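Local coordinates for ABC-type transport system, molybdenum-specific extracellular solute-binding protein (Clostridium difficile, PDB 4KD5), which probably binds molybdate or tungstate outside the cell and delivers it to an ABC transporter, at residues M20-I23 and E24-Y27; M67-L70 and D71-L75; S219-K222 and I223-E226. One frame throughout, in Å; residues are numbered along the deposited sequence.

Contact 1. Residues M20-I23 and E24-Y27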
# COMPACT_ATOMS: atom_id res chain seq x y z
N MSE A 20 -16.15 0.30 -17.43
CA MSE A 20 -14.86 0.78 -16.96
C MSE A 20 -14.71 2.29 -17.08
O MSE A 20 -13.90 2.90 -16.39
CB MSE A 20 -13.72 0.09 -17.72
CG MSE A 20 -13.60 -1.40 -17.46
SE MSE A 20 -13.58 -1.87 -15.58
CE MSE A 20 -11.89 -1.05 -15.11
N ALA A 21 -15.50 2.90 -17.97
CA ALA A 21 -15.49 4.35 -18.12
C ALA A 21 -16.13 5.04 -16.92
O ALA A 21 -15.65 6.08 -16.47
CB ALA A 21 -16.20 4.74 -19.40
N LYS A 22 -17.22 4.47 -16.40
CA LYS A 22 -17.86 4.99 -15.20
C LYS A 22 -17.00 4.67 -13.98
O LYS A 22 -17.00 5.41 -13.00
CB LYS A 22 -19.26 4.42 -15.05
CG LYS A 22 -20.07 4.98 -13.89
CD LYS A 22 -20.53 6.40 -14.15
CE LYS A 22 -21.87 6.70 -13.49
NZ LYS A 22 -21.86 6.53 -12.01
N ILE A 23 -16.27 3.55 -14.04
CA ILE A 23 -15.32 3.19 -12.99
C ILE A 23 -14.19 4.22 -12.87
O ILE A 23 -13.76 4.57 -11.77
CB ILE A 23 -14.73 1.78 -13.23
CG1 ILE A 23 -15.78 0.69 -13.00
CG2 ILE A 23 -13.51 1.54 -12.35
CD1 ILE A 23 -16.24 0.57 -11.56
N GLU A 24 -13.71 4.71 -14.02
CA GLU A 24 -12.63 5.70 -14.04
C GLU A 24 -13.03 7.04 -13.43
O GLU A 24 -12.34 7.56 -12.56
CB GLU A 24 -12.12 5.90 -15.48
CG GLU A 24 -10.97 5.00 -15.87
CD GLU A 24 -10.70 5.01 -17.37
OE1 GLU A 24 -9.61 5.45 -17.78
OE2 GLU A 24 -11.58 4.56 -18.14
N GLU A 25 -14.16 7.59 -13.88
CA GLU A 25 -14.63 8.88 -13.39
C GLU A 25 -15.03 8.82 -11.91
O GLU A 25 -14.95 9.82 -11.20
CB GLU A 25 -15.80 9.40 -14.24
CG GLU A 25 -17.19 9.11 -13.68
CD GLU A 25 -17.90 10.37 -13.20
OE1 GLU A 25 -19.14 10.35 -13.05
OE2 GLU A 25 -17.21 11.39 -12.97
N GLU A 26 -15.43 7.64 -11.45
CA GLU A 26 -15.89 7.48 -10.08
C GLU A 26 -14.74 7.23 -9.11
O GLU A 26 -14.81 7.63 -7.95
CB GLU A 26 -16.91 6.34 -10.00
CG GLU A 26 -18.00 6.53 -8.96
CD GLU A 26 -19.08 7.49 -9.42
OE1 GLU A 26 -20.08 7.65 -8.68
OE2 GLU A 26 -18.94 8.08 -10.51
N TYR A 27 -13.69 6.58 -9.60
CA TYR A 27 -12.51 6.35 -8.77
C TYR A 27 -11.72 7.63 -8.62
O TYR A 27 -11.07 7.86 -7.60
CB TYR A 27 -11.62 5.26 -9.37
CG TYR A 27 -10.57 4.76 -8.40
CD1 TYR A 27 -10.94 4.06 -7.26
CD2 TYR A 27 -9.22 4.99 -8.62
CE1 TYR A 27 -10.00 3.60 -6.37
CE2 TYR A 27 -8.27 4.53 -7.73
CZ TYR A 27 -8.67 3.83 -6.61
OH TYR A 27 -7.75 3.36 -5.71
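The carboxylate of Glu26 receives the ammonium of Lys22 obliquely over one of its faces, with NZ 3.6 Å from OE2 and 3.9 Å from OE1 of Glu26, a long salt bridge between residues one helical turn apart. The two side chains run side by side and point the same way. Lys22 starts with CG trans to the backbone N (chi1 -176°) and then bends at each later torsion, which folds its amine back over the next turn. Glu25 OE1 lies further from that amine, a second negative charge nearby that may add a little to the attraction. Long, flexible, charged residues suit this partly open face of the helix.

Tyr27 CB rests 3.3 Å from Ile23 O, and from there the ring leads away from residues 20-23. Its ring meets Phe211 edge-to-face and Phe214 at an inclined angle, while OH is hydrogen-bonded to Lys210 NZ of the second subunit. A third flat group, the carboxylate of Glu24, reaches back so that OE2 comes 3.3 Å from Met20 O; both are acceptors, so the approach is not a bond.

These residues belong to helix 17-28, the crossover of a beta-alpha-beta unit between the parallel strands 6-13 and 34-41. The backbone is held by bonds from each amide to the carbonyl four residues back: Glu24 N to Met20 O and Tyr27 N to Ile23 O are both 3.0 Å, Glu26 N to Lys22 O is similar, and Glu25 N to Ala21 O is weak at 3.3 Å. Selenomethionine Met20, on Tyr40, and the side chain of Glu24, on Leu36 and Val38, lie against strand 34-41. Branched, apolar Ile23 is buried instead against Phe211, Phe214 and Leu215 of helix 205-215 and against helix 218-226.

Contact 2. Residues M67-L70 and D71-L75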
# COMPACT_ATOMS: atom_id res chain seq x y z
N MSE A 67 -6.71 -17.12 -16.23
CA MSE A 67 -6.19 -16.85 -14.90
C MSE A 67 -5.42 -18.05 -14.36
O MSE A 67 -4.37 -17.89 -13.73
CB MSE A 67 -7.33 -16.49 -13.95
CG MSE A 67 -7.91 -15.10 -14.17
SE MSE A 67 -6.65 -13.70 -13.67
CE MSE A 67 -7.70 -12.14 -14.21
N LYS A 68 -5.94 -19.24 -14.63
CA LYS A 68 -5.31 -20.48 -14.17
C LYS A 68 -3.91 -20.68 -14.74
O LYS A 68 -2.99 -21.07 -14.01
CB LYS A 68 -6.20 -21.68 -14.49
CG LYS A 68 -7.23 -21.98 -13.40
CD LYS A 68 -8.28 -22.98 -13.87
CE LYS A 68 -9.33 -23.23 -12.78
NZ LYS A 68 -10.41 -24.15 -13.23
N VAL A 69 -3.74 -20.40 -16.03
CA VAL A 69 -2.43 -20.49 -16.67
C VAL A 69 -1.48 -19.49 -16.05
O VAL A 69 -0.38 -19.84 -15.61
CB VAL A 69 -2.52 -20.22 -18.17
CG1 VAL A 69 -1.15 -20.38 -18.81
CG2 VAL A 69 -3.52 -21.17 -18.82
N LEU A 70 -1.90 -18.23 -16.01
CA LEU A 70 -1.11 -17.15 -15.43
C LEU A 70 -0.66 -17.45 -14.00
O LEU A 70 0.47 -17.13 -13.62
CB LEU A 70 -1.87 -15.82 -15.48
CG LEU A 70 -2.03 -15.21 -16.87
CD1 LEU A 70 -2.87 -13.95 -16.82
CD2 LEU A 70 -0.67 -14.91 -17.45
N ASP A 71 -1.53 -18.06 -13.21
CA ASP A 71 -1.19 -18.40 -11.83
C ASP A 71 -0.25 -19.60 -11.78
O ASP A 71 0.62 -19.68 -10.91
CB ASP A 71 -2.46 -18.67 -11.01
CG ASP A 71 -2.22 -18.61 -9.52
OD1 ASP A 71 -1.30 -17.87 -9.09
OD2 ASP A 71 -2.95 -19.29 -8.77
N GLU A 72 -0.41 -20.52 -12.73
CA GLU A 72 0.49 -21.67 -12.86
C GLU A 72 1.91 -21.20 -13.18
O GLU A 72 2.88 -21.80 -12.72
CB GLU A 72 -0.02 -22.61 -13.96
CG GLU A 72 1.04 -23.56 -14.52
CD GLU A 72 0.47 -24.56 -15.52
OE1 GLU A 72 -0.29 -24.13 -16.42
OE2 GLU A 72 0.79 -25.76 -15.41
N GLU A 73 2.01 -20.14 -13.97
CA GLU A 73 3.30 -19.58 -14.35
C GLU A 73 3.74 -18.50 -13.36
O GLU A 73 4.74 -17.81 -13.58
CB GLU A 73 3.24 -19.02 -15.78
CG GLU A 73 2.80 -20.05 -16.83
CD GLU A 73 2.29 -19.39 -18.11
OE1 GLU A 73 1.93 -18.20 -18.06
OE2 GLU A 73 2.26 -20.07 -19.16
N LYS A 74 2.97 -18.34 -12.29
CA LYS A 74 3.29 -17.42 -11.19
C LYS A 74 3.43 -15.95 -11.62
O LYS A 74 4.29 -15.23 -11.12
CB LYS A 74 4.53 -17.90 -10.43
CG LYS A 74 4.29 -19.18 -9.62
CD LYS A 74 5.44 -19.45 -8.66
CE LYS A 74 5.00 -20.32 -7.50
NZ LYS A 74 3.83 -19.72 -6.79
N LEU A 75 2.57 -15.52 -12.54
CA LEU A 75 2.59 -14.15 -13.03
C LEU A 75 1.55 -13.30 -12.32
O LEU A 75 1.34 -12.13 -12.67
CB LEU A 75 2.37 -14.13 -14.55
CG LEU A 75 3.44 -14.83 -15.40
CD1 LEU A 75 3.04 -14.87 -16.86
CD2 LEU A 75 4.77 -14.13 -15.25
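Glu73 lies alongside Val69, one helical turn earlier, and both side chains point the same way. Its CB sits 3.7 Å from Val69 O, and a chi1 of -57°, with CG beside its own backbone N, brings CG to 3.4 Å from that same oxygen. CD then runs beside the methyl CG1 of Val69 at 3.6 Å, and the tip atom OE2 ends 3.4 Å from CG1. The other oxygen, OE1, stays near both Val69 O and CG1 and has Glu51 OE2 close by, a like-charge pair that may raise the affinity of one of the two for a proton. Val69, short and branched, presents a methyl against which the extended chain can lie.

Deeper in, the methyls Leu70 CD2 and Leu75 CD1 touch at 3.8 Å, their side chains crossing at about a right angle. Both are buried, with Glu51 of helix 43-52 against them. Leu75 N donates to Leu70 O (2.9 Å) in a nearly straight bond of 172°, and Lys74 N makes a weaker one to Asp71 O (3.0 Å). With Lys74 at positive phi as C-prime, and leucines joined across the helix end, this is a Schellman motif closing helix 65-72.

Contact 3. Residues S219-K222 and I223-E226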
# COMPACT_ATOMS: atom_id res chain seq x y z
N SER A 219 -20.09 0.37 -3.85
CA SER A 219 -20.25 1.41 -4.87
C SER A 219 -19.74 0.96 -6.24
O SER A 219 -20.35 1.27 -7.26
CB SER A 219 -19.55 2.70 -4.44
OG SER A 219 -18.15 2.61 -4.65
N GLY A 220 -18.63 0.23 -6.26
CA GLY A 220 -18.07 -0.27 -7.50
C GLY A 220 -18.93 -1.36 -8.11
O GLY A 220 -19.15 -1.39 -9.32
N GLN A 221 -19.42 -2.27 -7.26
CA GLN A 221 -20.34 -3.31 -7.69
C GLN A 221 -21.61 -2.71 -8.29
O GLN A 221 -22.09 -3.18 -9.32
CB GLN A 221 -20.68 -4.24 -6.52
CG GLN A 221 -19.54 -5.16 -6.11
CD GLN A 221 -19.25 -6.23 -7.14
OE1 GLN A 221 -19.95 -7.24 -7.21
NE2 GLN A 221 -18.22 -6.01 -7.95
N LYS A 222 -22.14 -1.68 -7.64
CA LYS A 222 -23.34 -1.00 -8.13
C LYS A 222 -23.11 -0.31 -9.48
O LYS A 222 -24.06 -0.09 -10.23
CB LYS A 222 -23.86 0.02 -7.11
CG LYS A 222 -24.55 -0.60 -5.90
CD LYS A 222 -25.25 0.47 -5.06
CE LYS A 222 -25.81 -0.11 -3.77
NZ LYS A 222 -26.53 0.92 -2.96
N ILE A 223 -21.86 0.03 -9.77
CA ILE A 223 -21.51 0.61 -11.06
C ILE A 223 -21.61 -0.45 -12.16
O ILE A 223 -22.17 -0.20 -13.23
CB ILE A 223 -20.10 1.25 -11.04
CG1 ILE A 223 -20.14 2.57 -10.28
CG2 ILE A 223 -19.59 1.49 -12.45
CD1 ILE A 223 -18.80 3.27 -10.23
N PHE A 224 -21.07 -1.63 -11.89
CA PHE A 224 -21.15 -2.73 -12.84
C PHE A 224 -22.59 -3.19 -13.06
O PHE A 224 -22.92 -3.72 -14.12
CB PHE A 224 -20.29 -3.91 -12.37
CG PHE A 224 -18.81 -3.69 -12.53
CD1 PHE A 224 -18.23 -3.65 -13.79
CD2 PHE A 224 -17.99 -3.55 -11.42
CE1 PHE A 224 -16.86 -3.46 -13.93
CE2 PHE A 224 -16.63 -3.35 -11.56
CZ PHE A 224 -16.06 -3.31 -12.82
N GLU A 225 -23.45 -2.97 -12.07
CA GLU A 225 -24.86 -3.34 -12.17
C GLU A 225 -25.69 -2.35 -13.00
O GLU A 225 -26.78 -2.67 -13.47
CB GLU A 225 -25.47 -3.57 -10.78
CG GLU A 225 -24.87 -4.78 -10.05
CD GLU A 225 -25.15 -4.78 -8.56
OE1 GLU A 225 -25.95 -3.94 -8.10
OE2 GLU A 225 -24.56 -5.62 -7.84
N GLU A 226 -25.16 -1.14 -13.19
CA GLU A 226 -25.76 -0.18 -14.10
C GLU A 226 -25.62 -0.67 -15.53
O GLU A 226 -26.40 -0.30 -16.41
CB GLU A 226 -25.08 1.19 -13.97
CG GLU A 226 -25.21 1.85 -12.60
CD GLU A 226 -24.35 3.11 -12.49
OE1 GLU A 226 -23.79 3.54 -13.51
OE2 GLU A 226 -24.24 3.66 -11.37
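This is a contact along a single helix, 218-226, near the C-terminal end of the chain, where side chains of one turn lean on the carbonyl oxygens of the turn before. Gly220 O is shared by several groups. It accepts Phe224 N at 3.2 Å and, weakly, Ile223 N, and the ring atom CD2 of Phe224 comes within 3.2 Å of it; the ring as a whole meets this oxygen obliquely. A chi1 of -74°, with CG beside the backbone N, lays the ring back along the helix towards Gly220.

Phe224 is buried, large and apolar, as befits a residue packed between Ala19 of helix 17-28, Leu84 and Val85 of strand 82-94, and Leu215 of helix 205-215. The helix thus covers part of the central sheet in an alpha-beta-alpha lobe of the solute-binding protein fold, to whose type 2 class ModA proteins belong. Ile223 is turned to another side, with its CG1 3.3 Å from Ser219 O, and is buried against helix 17-28.

Gln221 is buried yet polar, and its amide pays for that: NE2 is hydrogen-bonded to both Leu215 O and Leu84 O, tying the helix to the preceding one and to the strand. Its backbone O takes Glu225 N at 3.1 Å, and Glu225 CG lies 3.3 Å from that oxygen before its carboxylate runs on beside the Lys222 backbone. Glu225 also touches Lys231. Glu226 N divides itself between two acceptors: weakly Lys222 O at 3.3 Å, and Ile223 O, three residues back, at 3.1 Å. Ser219 serves the subunit interface instead, its small hydroxyl OG hydrogen-bonded to Lys29 O of the second subunit.

Following the chain, contact 1 comes first on helix 17-28, contact 2 ends helix 65-72, and contact 3 lies on helix 218-226. Each spans a single helical stretch and closes no long loop; the three are strictly in series, neither enclosing nor crossing one another. In space, however, contacts 1 and 3 meet although nearly 200 residues separate them: Ile23 CD1 lies 3.6 Å from Ile223 CG2, and Glu26 CG 3.6 Å from Ile223 CD1, with a long, weak ion pair between Lys22 and Glu226 beside them. Contact 2 stands apart, its centre 28 Å from each of the others, where helix 65-72 packs against helix 43-52.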